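Local structure of Pre-mRNA-splicing factor SAD1 (Saccharomyces cerevisiae, 4MSX) at residues Phe374-Phe379 with Thr473-Trp478; Phe269-Phe274 with Phe320-Leu325. The protein promotes assembly of newly made U4 snRNA into the U4/U6 particle and is required for pre-mRNA splicing, with a catalytically inactive deubiquitinase fold beside a zinc-finger domain. All blocks are in the same frame, centred on the assembly; numbering follows the deposited sequence.

In the fold
Both contacts lie in the ubiquitin-specific-protease-like domain, away from the zinc site, with centres about 9 Å apart. Contact 1 (374-379 with 473-478) is wholly buried and lies within the mixed sheet, pairing two neighbouring strands through backbone hydrogen bonds and an aromatic-rich face. Contact 2 (269-274 with 320-325) sets a helix against the turn leading into strand 323-325; with no hydrogen bond across it, it depends on rings and methyls, and two of its residues, Leu271 and Val322, are partly exposed. Strand 374-379 joins the two, since it runs parallel to 323-325: Ile376 O and His378 O probably accept from Leu323 N and Leu325 N.

Contact 1 (Phe374-Phe379 with Thr473-Trp478); sequences FLIFHF and TFIQVW
Phe377 and Trp478 meet on the close-packed face of two antiparallel strands. Phe377 CD2 reaches to 3.4 Å from Trp478 NE1, the Phe377 ring lying aslant the indole with the planes 53° apart. That indole N-H points at Gln476 OE1 (NE1 to OE1 2.9 Å), coming from above the amide plane yet almost within its own ring plane. Gln476 NE2 bonds to Asn416, so both ends of the amide are held and its rotation is fixed. Phe379 adds an edge to this group, with CZ 3.6 Å from Gln476 OE1, while Thr473 CG2 sits over one Phe379 face, 4.0 Å from its centroid. Five backbone hydrogen bonds join the strands, among them Trp478 N to Leu375 O at 2.8 Å. These are neighbouring strands of the mixed sheet, probably the counterpart of the palm in active ubiquitin-specific proteases; across the other edge of 473-478, Phe474 and Ile475 both face Val417 in a classic beta bulge. Around Ile376 and Val477 the aliphatic packing is looser, though buried: Ile376 CG1 stays 4.3 Å from Val477 CG2. It tightens again at His378, which, with CG anti to the backbone N (chi1 157°), turns a ring edge to the Phe474 face in an offset edge-to-face pair, NE2 3.5 Å from Phe474 CE1. His378 ND1 bonds to Thr324, and Arg267 of helix 266-280 touches both side chains.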
ATOM      1  N   PHE A 374       6.248  -3.970 -14.877  1.00 27.85           N
ATOM      2  CA  PHE A 374       4.892  -3.775 -14.294  1.00 30.72           C
ATOM      3  C   PHE A 374       4.188  -2.683 -15.075  1.00 30.63           C
ATOM      4  O   PHE A 374       4.623  -1.531 -15.038  1.00 32.69           O
ATOM      5  CB  PHE A 374       4.986  -3.367 -12.793  1.00 26.24           C
ATOM      6  CG  PHE A 374       5.610  -4.413 -11.962  1.00 28.79           C
ATOM      7  CD1 PHE A 374       4.867  -5.479 -11.514  1.00 32.07           C
ATOM      8  CD2 PHE A 374       6.997  -4.388 -11.723  1.00 34.62           C
ATOM      9  CE1 PHE A 374       5.469  -6.487 -10.724  1.00 31.72           C
ATOM     10  CE2 PHE A 374       7.631  -5.411 -10.979  1.00 34.95           C
ATOM     11  CZ  PHE A 374       6.869  -6.465 -10.492  1.00 33.96           C
ATOM     12  N   LEU A 375       3.131  -3.065 -15.784  1.00 26.99           N
ATOM     13  CA  LEU A 375       2.341  -2.159 -16.634  1.00 26.69           C
ATOM     14  C   LEU A 375       1.057  -1.891 -15.875  1.00 25.84           C
ATOM     15  O   LEU A 375       0.303  -2.822 -15.546  1.00 26.71           O
ATOM     16  CB  LEU A 375       2.068  -2.883 -17.980  1.00 28.91           C
ATOM     17  CG  LEU A 375       1.299  -2.128 -19.073  1.00 36.45           C
ATOM     18  CD1 LEU A 375       1.966  -0.770 -19.367  1.00 31.76           C
ATOM     19  CD2 LEU A 375       1.233  -3.014 -20.352  1.00 35.76           C
ATOM     20  N   ILE A 376       0.840  -0.615 -15.546  1.00 26.26           N
ATOM     21  CA  ILE A 376      -0.292  -0.214 -14.713  1.00 22.35           C
ATOM     22  C   ILE A 376      -1.297   0.534 -15.578  1.00 25.37           C
ATOM     23  O   ILE A 376      -0.948   1.563 -16.201  1.00 24.69           O
ATOM     24  CB  ILE A 376       0.204   0.727 -13.583  1.00 27.39           C
ATOM     25  CG1 ILE A 376       1.351   0.066 -12.828  1.00 24.03           C
ATOM     26  CG2 ILE A 376      -1.004   1.085 -12.633  1.00 24.94           C
ATOM     27  CD1 ILE A 376       2.027   1.010 -11.735  1.00 26.89           C
ATOM     28  N   PHE A 377      -2.522   0.025 -15.621  1.00 22.74           N
ATOM     29  CA  PHE A 377      -3.571   0.665 -16.416  1.00 23.45           C
ATOM     30  C   PHE A 377      -4.514   1.386 -15.484  1.00 26.03           C
ATOM     31  O   PHE A 377      -4.801   0.910 -14.387  1.00 25.49           O
ATOM     32  CB  PHE A 377      -4.448  -0.375 -17.108  1.00 24.15           C
ATOM     33  CG  PHE A 377      -3.715  -1.199 -18.154  1.00 26.03           C
ATOM     34  CD1 PHE A 377      -2.791  -0.604 -18.999  1.00 30.53           C
ATOM     35  CD2 PHE A 377      -3.987  -2.550 -18.286  1.00 30.16           C
ATOM     36  CE1 PHE A 377      -2.132  -1.352 -19.998  1.00 32.81           C
ATOM     37  CE2 PHE A 377      -3.312  -3.329 -19.277  1.00 34.02           C
ATOM     38  CZ  PHE A 377      -2.388  -2.732 -20.102  1.00 28.46           C
ATOM     39  N   HIS A 378      -5.070   2.462 -15.990  1.00 21.35           N
ATOM     40  CA  HIS A 378      -6.170   3.166 -15.300  1.00 25.47           C
ATOM     41  C   HIS A 378      -7.352   3.218 -16.289  1.00 25.66           C
ATOM     42  O   HIS A 378      -7.165   3.614 -17.445  1.00 27.54           O
ATOM     43  CB  HIS A 378      -5.708   4.586 -15.008  1.00 24.79           C
ATOM     44  CG  HIS A 378      -6.824   5.584 -14.808  1.00 25.26           C
ATOM     45  ND1 HIS A 378      -6.891   6.762 -15.523  1.00 27.21           N
ATOM     46  CD2 HIS A 378      -7.861   5.606 -13.932  1.00 28.62           C
ATOM     47  CE1 HIS A 378      -7.948   7.460 -15.116  1.00 28.14           C
ATOM     48  NE2 HIS A 378      -8.523   6.805 -14.123  1.00 25.84           N
ATOM     49  N   PHE A 379      -8.542   2.850 -15.836  1.00 25.45           N
ATOM     50  CA  PHE A 379      -9.755   2.930 -16.706  1.00 25.78           C
ATOM     51  C   PHE A 379     -10.439   4.225 -16.392  1.00 27.55           C
ATOM     52  O   PHE A 379     -10.778   4.479 -15.240  1.00 28.31           O
ATOM     53  CB  PHE A 379     -10.638   1.727 -16.467  1.00 23.87           C
ATOM     54  CG  PHE A 379      -9.912   0.443 -16.805  1.00 26.87           C
ATOM     55  CD1 PHE A 379      -9.845  -0.008 -18.131  1.00 30.67           C
ATOM     56  CD2 PHE A 379      -9.195  -0.234 -15.838  1.00 26.39           C
ATOM     57  CE1 PHE A 379      -9.101  -1.173 -18.453  1.00 29.26           C
ATOM     58  CE2 PHE A 379      -8.437  -1.378 -16.143  1.00 28.07           C
ATOM     59  CZ  PHE A 379      -8.400  -1.849 -17.447  1.00 28.24           C
ATOM     60  N   THR A 473     -13.555  -2.321 -12.414  1.00 29.79           N
ATOM     61  CA  THR A 473     -12.104  -2.160 -12.362  1.00 27.41           C
ATOM     62  C   THR A 473     -11.721  -0.689 -12.606  1.00 27.24           C
ATOM     63  O   THR A 473     -12.295   0.019 -13.474  1.00 23.63           O
ATOM     64  CB  THR A 473     -11.362  -3.106 -13.358  1.00 29.24           C
ATOM     65  OG1 THR A 473      -9.962  -2.935 -13.171  1.00 26.63           O
ATOM     66  CG2 THR A 473     -11.723  -2.768 -14.850  1.00 26.07           C
ATOM     67  N   PHE A 474     -10.785  -0.193 -11.799  1.00 24.75           N
ATOM     68  CA  PHE A 474     -10.321   1.193 -11.931  1.00 21.38           C
ATOM     69  C   PHE A 474      -8.818   1.229 -12.259  1.00 25.04           C
ATOM     70  O   PHE A 474      -8.390   1.980 -13.132  1.00 25.04           O
ATOM     71  CB  PHE A 474     -10.568   1.935 -10.596  1.00 23.16           C
ATOM     72  CG  PHE A 474     -10.152   3.386 -10.612  1.00 26.99           C
ATOM     73  CD1 PHE A 474     -10.815   4.309 -11.419  1.00 27.89           C
ATOM     74  CD2 PHE A 474      -9.133   3.838  -9.764  1.00 26.41           C
ATOM     75  CE1 PHE A 474     -10.444   5.649 -11.428  1.00 29.76           C
ATOM     76  CE2 PHE A 474      -8.760   5.191  -9.769  1.00 25.88           C
ATOM     77  CZ  PHE A 474      -9.407   6.097 -10.573  1.00 23.97           C
ATOM     78  N   ILE A 475      -8.006   0.470 -11.502  1.00 22.31           N
ATOM     79  CA  ILE A 475      -6.587   0.353 -11.771  0.60 22.23           C
ATOM     80  C   ILE A 475      -6.175  -1.114 -11.769  1.00 23.16           C
ATOM     81  O   ILE A 475      -6.645  -1.889 -10.942  1.00 26.66           O
ATOM     82  CB  ILE A 475      -5.744   1.053 -10.621  0.60 24.23           C
ATOM     83  CG1 ILE A 475      -5.632   2.543 -10.888  0.60 27.81           C
ATOM     84  CG2 ILE A 475      -4.337   0.430 -10.516  0.60 26.88           C
ATOM     85  CD1 ILE A 475      -5.151   3.284  -9.634  0.60 28.49           C
ATOM     86  N   GLN A 476      -5.280  -1.481 -12.665  1.00 22.11           N
ATOM     87  CA  GLN A 476      -4.758  -2.854 -12.670  1.00 19.91           C
ATOM     88  C   GLN A 476      -3.275  -2.832 -12.789  1.00 23.32           C
ATOM     89  O   GLN A 476      -2.718  -1.958 -13.442  1.00 26.13           O
ATOM     90  CB  GLN A 476      -5.267  -3.685 -13.912  1.00 23.93           C
ATOM     91  CG  GLN A 476      -6.766  -3.960 -13.786  1.00 25.78           C
ATOM     92  CD  GLN A 476      -7.305  -4.713 -14.993  1.00 31.53           C
ATOM     93  OE1 GLN A 476      -6.708  -4.669 -16.099  1.00 28.24           O
ATOM     94  NE2 GLN A 476      -8.398  -5.442 -14.778  1.00 30.74           N
ATOM     95  N   VAL A 477      -2.650  -3.876 -12.242  1.00 23.74           N
ATOM     96  CA  VAL A 477      -1.196  -3.998 -12.385  1.00 21.82           C
ATOM     97  C   VAL A 477      -0.978  -5.332 -13.101  1.00 24.67           C
ATOM     98  O   VAL A 477      -1.485  -6.342 -12.646  1.00 26.01           O
ATOM     99  CB  VAL A 477      -0.450  -4.061 -11.034  1.00 24.20           C
ATOM    100  CG1 VAL A 477       1.064  -4.323 -11.247  1.00 21.75           C
ATOM    101  CG2 VAL A 477      -0.635  -2.726 -10.229  1.00 22.87           C
ATOM    102  N   TRP A 478      -0.289  -5.273 -14.231  1.00 26.76           N
ATOM    103  CA  TRP A 478       0.026  -6.477 -15.047  1.00 26.81           C
ATOM    104  C   TRP A 478       1.523  -6.696 -15.004  1.00 30.48           C
ATOM    105  O   TRP A 478       2.300  -5.717 -15.050  1.00 28.86           O
ATOM    106  CB  TRP A 478      -0.407  -6.243 -16.501  1.00 24.02           C
ATOM    107  CG  TRP A 478      -1.893  -6.209 -16.662  1.00 23.78           C
ATOM    108  CD1 TRP A 478      -2.723  -5.149 -16.361  1.00 26.49           C
ATOM    109  CD2 TRP A 478      -2.752  -7.273 -17.111  1.00 27.70           C
ATOM    110  NE1 TRP A 478      -4.027  -5.496 -16.614  1.00 30.42           N
ATOM    111  CE2 TRP A 478      -4.068  -6.777 -17.106  1.00 31.32           C
ATOM    112  CE3 TRP A 478      -2.522  -8.591 -17.589  1.00 30.08           C
ATOM    113  CZ2 TRP A 478      -5.180  -7.558 -17.505  1.00 30.04           C
ATOM    114  CZ3 TRP A 478      -3.618  -9.353 -17.989  1.00 29.02           C
ATOM    115  CH2 TRP A 478      -4.925  -8.835 -17.937  1.00 28.49           C
TER

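Contact 2 (Phe269-Phe274 with Phe320-Leu325); sequences FLLWLF and FWVLTL
In the seam between helix 266-280 and the sheet of the ubiquitin-specific-protease-like domain, Leu271 and Phe274 project from the helix onto Trp321 and Val322, in the turn leading into strand 323-325. The central element is an edge-to-face aromatic pair: Phe274 presents its edge to the indole face, the planes 89° apart and the centroids of the Phe274 ring and the Trp321 six-membered ring 5.0 Å apart. Phe274 CD2 comes within 3.4 Å of Trp321 CD2, where the two indole rings fuse. The Phe274 CB lies over the same indole in a CH-pi contact, 4.0 Å from the centroid of the five-membered ring. The backbone sets CB there; with CG anti to the carbonyl carbon (chi1 -84°), the ring is then swung so that its CD2 edge meets the same face. Leu271 CD2 approaches the indole at its edge, 3.9 Å from Trp321 CD1, and also meets Val322 CG2 at 4.0 Å. The indole is fixed from beyond these segments by a hydrogen bond from NE1 to Asn275 and a cation-pi contact with Lys293. With an alanine here instead of Trp321, the edge of Phe274 would probably lose its aromatic face and Asn275 OD1 its indole donor. Helix 282-292 packs on Trp321 through Leu288, Asn289 and Cys292; Val322 touches Ile376 and His378 of strand 374-379, while helix 189-203 meets Phe269, Leu273 and Phe274.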
ATOM      1  N   PHE A 269      -3.336   9.289  -5.988  1.00 21.35           N
ATOM      2  CA  PHE A 269      -2.436   9.041  -4.859  1.00 20.58           C
ATOM      3  C   PHE A 269      -1.237   8.184  -5.289  1.00 24.09           C
ATOM      4  O   PHE A 269      -0.119   8.443  -4.867  1.00 23.27           O
ATOM      5  CB  PHE A 269      -3.176   8.398  -3.700  1.00 18.27           C
ATOM      6  CG  PHE A 269      -2.293   8.168  -2.473  1.00 22.12           C
ATOM      7  CD1 PHE A 269      -1.651   9.248  -1.847  1.00 25.02           C
ATOM      8  CD2 PHE A 269      -2.080   6.876  -1.976  1.00 25.45           C
ATOM      9  CE1 PHE A 269      -0.821   9.045  -0.728  1.00 26.40           C
ATOM     10  CE2 PHE A 269      -1.248   6.660  -0.828  1.00 26.00           C
ATOM     11  CZ  PHE A 269      -0.644   7.748  -0.214  1.00 25.32           C
ATOM     12  N   LEU A 270      -1.461   7.186  -6.151  1.00 21.44           N
ATOM     13  CA  LEU A 270      -0.332   6.375  -6.675  0.56 22.45           C
ATOM     14  C   LEU A 270       0.668   7.276  -7.391  1.00 20.85           C
ATOM     15  O   LEU A 270       1.871   7.170  -7.178  1.00 22.87           O
ATOM     16  CB  LEU A 270      -0.864   5.312  -7.659  0.56 20.90           C
ATOM     17  CG  LEU A 270       0.303   4.452  -8.214  0.56 27.40           C
ATOM     18  CD1 LEU A 270      -0.174   3.011  -8.453  0.56 31.95           C
ATOM     19  CD2 LEU A 270       0.834   5.076  -9.481  0.56 24.43           C
ATOM     20  N   LEU A 271       0.183   8.190  -8.238  1.00 21.10           N
ATOM     21  CA  LEU A 271       1.075   9.060  -9.016  1.00 21.46           C
ATOM     22  C   LEU A 271       1.812   9.979  -8.032  1.00 26.95           C
ATOM     23  O   LEU A 271       3.008  10.246  -8.171  1.00 25.69           O
ATOM     24  CB  LEU A 271       0.282   9.980  -9.969  1.00 23.77           C
ATOM     25  CG  LEU A 271      -0.363   9.186 -11.155  1.00 30.45           C
ATOM     26  CD1 LEU A 271      -1.203  10.057 -12.065  1.00 30.46           C
ATOM     27  CD2 LEU A 271       0.720   8.508 -12.001  1.00 27.14           C
ATOM     28  N   TRP A 272       1.076  10.545  -7.080  1.00 22.23           N
ATOM     29  CA  TRP A 272       1.744  11.406  -6.081  1.00 23.49           C
ATOM     30  C   TRP A 272       2.867  10.607  -5.346  1.00 25.32           C
ATOM     31  O   TRP A 272       3.985  11.119  -5.096  1.00 26.85           O
ATOM     32  CB  TRP A 272       0.708  11.910  -5.032  1.00 25.05           C
ATOM     33  CG  TRP A 272       1.266  12.938  -4.086  1.00 27.34           C
ATOM     34  CD1 TRP A 272       1.187  14.326  -4.205  1.00 29.68           C
ATOM     35  CD2 TRP A 272       1.924  12.677  -2.831  1.00 22.95           C
ATOM     36  NE1 TRP A 272       1.795  14.927  -3.090  1.00 29.20           N
ATOM     37  CE2 TRP A 272       2.243  13.941  -2.246  1.00 30.20           C
ATOM     38  CE3 TRP A 272       2.283  11.501  -2.150  1.00 24.25           C
ATOM     39  CZ2 TRP A 272       2.939  14.051  -1.041  1.00 29.87           C
ATOM     40  CZ3 TRP A 272       2.977  11.627  -0.905  1.00 27.96           C
ATOM     41  CH2 TRP A 272       3.271  12.898  -0.388  1.00 31.72           C
ATOM     42  N   LEU A 273       2.523   9.408  -4.916  1.00 21.68           N
ATOM     43  CA  LEU A 273       3.430   8.609  -4.079  1.00 24.94           C
ATOM     44  C   LEU A 273       4.660   8.174  -4.931  1.00 28.18           C
ATOM     45  O   LEU A 273       5.811   8.251  -4.471  1.00 25.99           O
ATOM     46  CB  LEU A 273       2.718   7.362  -3.546  1.00 24.55           C
ATOM     47  CG  LEU A 273       3.484   6.700  -2.409  1.00 30.04           C
ATOM     48  CD1 LEU A 273       3.480   7.595  -1.123  1.00 28.99           C
ATOM     49  CD2 LEU A 273       2.911   5.317  -2.122  1.00 32.08           C
ATOM     50  N   PHE A 274       4.439   7.733  -6.175  1.00 24.63           N
ATOM     51  CA  PHE A 274       5.616   7.416  -7.042  1.00 25.86           C
ATOM     52  C   PHE A 274       6.517   8.631  -7.248  1.00 30.77           C
ATOM     53  O   PHE A 274       7.757   8.523  -7.196  1.00 29.97           O
ATOM     54  CB  PHE A 274       5.199   6.960  -8.435  1.00 23.69           C
ATOM     55  CG  PHE A 274       4.874   5.498  -8.517  1.00 29.79           C
ATOM     56  CD1 PHE A 274       4.543   4.776  -7.391  1.00 35.85           C
ATOM     57  CD2 PHE A 274       4.927   4.837  -9.728  1.00 45.96           C
ATOM     58  CE1 PHE A 274       4.255   3.402  -7.471  1.00 42.46           C
ATOM     59  CE2 PHE A 274       4.636   3.475  -9.820  1.00 38.54           C
ATOM     60  CZ  PHE A 274       4.300   2.767  -8.697  1.00 37.14           C
ATOM     61  N   PHE A 320       5.275   7.128 -18.848  1.00 32.01           N
ATOM     62  CA  PHE A 320       4.132   7.076 -17.946  1.00 35.92           C
ATOM     63  C   PHE A 320       4.402   6.131 -16.810  1.00 31.28           C
ATOM     64  O   PHE A 320       5.109   5.137 -16.964  1.00 32.17           O
ATOM     65  CB  PHE A 320       2.847   6.620 -18.694  1.00 29.79           C
ATOM     66  CG  PHE A 320       2.943   5.224 -19.300  1.00 28.97           C
ATOM     67  CD1 PHE A 320       2.679   4.083 -18.525  1.00 27.59           C
ATOM     68  CD2 PHE A 320       3.255   5.056 -20.659  1.00 31.14           C
ATOM     69  CE1 PHE A 320       2.749   2.783 -19.098  1.00 30.70           C
ATOM     70  CE2 PHE A 320       3.319   3.760 -21.243  1.00 33.39           C
ATOM     71  CZ  PHE A 320       3.067   2.631 -20.463  1.00 34.31           C
ATOM     72  N   TRP A 321       3.795   6.419 -15.664  1.00 28.62           N
ATOM     73  CA  TRP A 321       3.677   5.422 -14.607  1.00 26.03           C
ATOM     74  C   TRP A 321       2.406   4.654 -14.825  1.00 27.88           C
ATOM     75  O   TRP A 321       2.333   3.504 -14.495  1.00 28.60           O
ATOM     76  CB  TRP A 321       3.516   6.090 -13.185  1.00 24.24           C
ATOM     77  CG  TRP A 321       4.639   6.904 -12.730  1.00 28.56           C
ATOM     78  CD1 TRP A 321       4.622   8.244 -12.374  1.00 32.57           C
ATOM     79  CD2 TRP A 321       5.979   6.446 -12.523  1.00 28.24           C
ATOM     80  NE1 TRP A 321       5.883   8.611 -11.940  1.00 34.83           N
ATOM     81  CE2 TRP A 321       6.728   7.533 -12.051  1.00 32.23           C
ATOM     82  CE3 TRP A 321       6.617   5.209 -12.722  1.00 31.62           C
ATOM     83  CZ2 TRP A 321       8.099   7.417 -11.713  1.00 33.82           C
ATOM     84  CZ3 TRP A 321       7.959   5.103 -12.434  1.00 35.53           C
ATOM     85  CH2 TRP A 321       8.687   6.202 -11.929  1.00 34.58           C
ATOM     86  N   VAL A 322       1.340   5.359 -15.236  1.00 26.06           N
ATOM     87  CA  VAL A 322       0.043   4.709 -15.303  1.00 23.60           C
ATOM     88  C   VAL A 322      -0.516   5.047 -16.685  1.00 28.38           C
ATOM     89  O   VAL A 322      -0.549   6.202 -17.076  1.00 26.79           O
ATOM     90  CB  VAL A 322      -0.909   5.248 -14.181  1.00 29.23           C
ATOM     91  CG1 VAL A 322      -2.351   4.801 -14.454  1.00 27.57           C
ATOM     92  CG2 VAL A 322      -0.409   4.789 -12.787  1.00 25.20           C
ATOM     93  N   LEU A 323      -0.951   4.041 -17.420  1.00 24.84           N
ATOM     94  CA  LEU A 323      -1.494   4.269 -18.761  1.00 25.43           C
ATOM     95  C   LEU A 323      -2.988   4.348 -18.723  1.00 24.88           C
ATOM     96  O   LEU A 323      -3.638   3.400 -18.326  1.00 27.31           O
ATOM     97  CB  LEU A 323      -1.089   3.101 -19.674  1.00 29.25           C
ATOM     98  CG  LEU A 323      -1.565   3.299 -21.122  1.00 33.39           C
ATOM     99  CD1 LEU A 323      -0.902   4.497 -21.774  1.00 32.26           C
ATOM    100  CD2 LEU A 323      -1.264   2.022 -21.898  1.00 32.57           C
ATOM    101  N   THR A 324      -3.548   5.495 -19.100  1.00 24.25           N
ATOM    102  CA  THR A 324      -4.993   5.677 -19.020  1.00 23.49           C
ATOM    103  C   THR A 324      -5.619   5.147 -20.290  1.00 32.69           C
ATOM    104  O   THR A 324      -5.184   5.486 -21.364  1.00 29.49           O
ATOM    105  CB  THR A 324      -5.393   7.160 -18.828  1.00 31.32           C
ATOM    106  OG1 THR A 324      -5.024   7.556 -17.497  1.00 28.70           O
ATOM    107  CG2 THR A 324      -6.950   7.344 -19.007  1.00 32.07           C
ATOM    108  N   LEU A 325      -6.602   4.282 -20.123  1.00 27.91           N
ATOM    109  CA  LEU A 325      -7.361   3.706 -21.234  1.00 34.08           C
ATOM    110  C   LEU A 325      -8.748   4.376 -21.205  1.00 37.36           C
ATOM    111  O   LEU A 325      -9.460   4.303 -20.215  1.00 29.72           O
ATOM    112  CB  LEU A 325      -7.499   2.196 -21.036  1.00 31.17           C
ATOM    113  CG  LEU A 325      -6.152   1.444 -20.972  1.00 34.76           C
ATOM    114  CD1 LEU A 325      -6.309  -0.067 -20.784  1.00 35.25           C
ATOM    115  CD2 LEU A 325      -5.286   1.764 -22.221  1.00 32.24           C
TER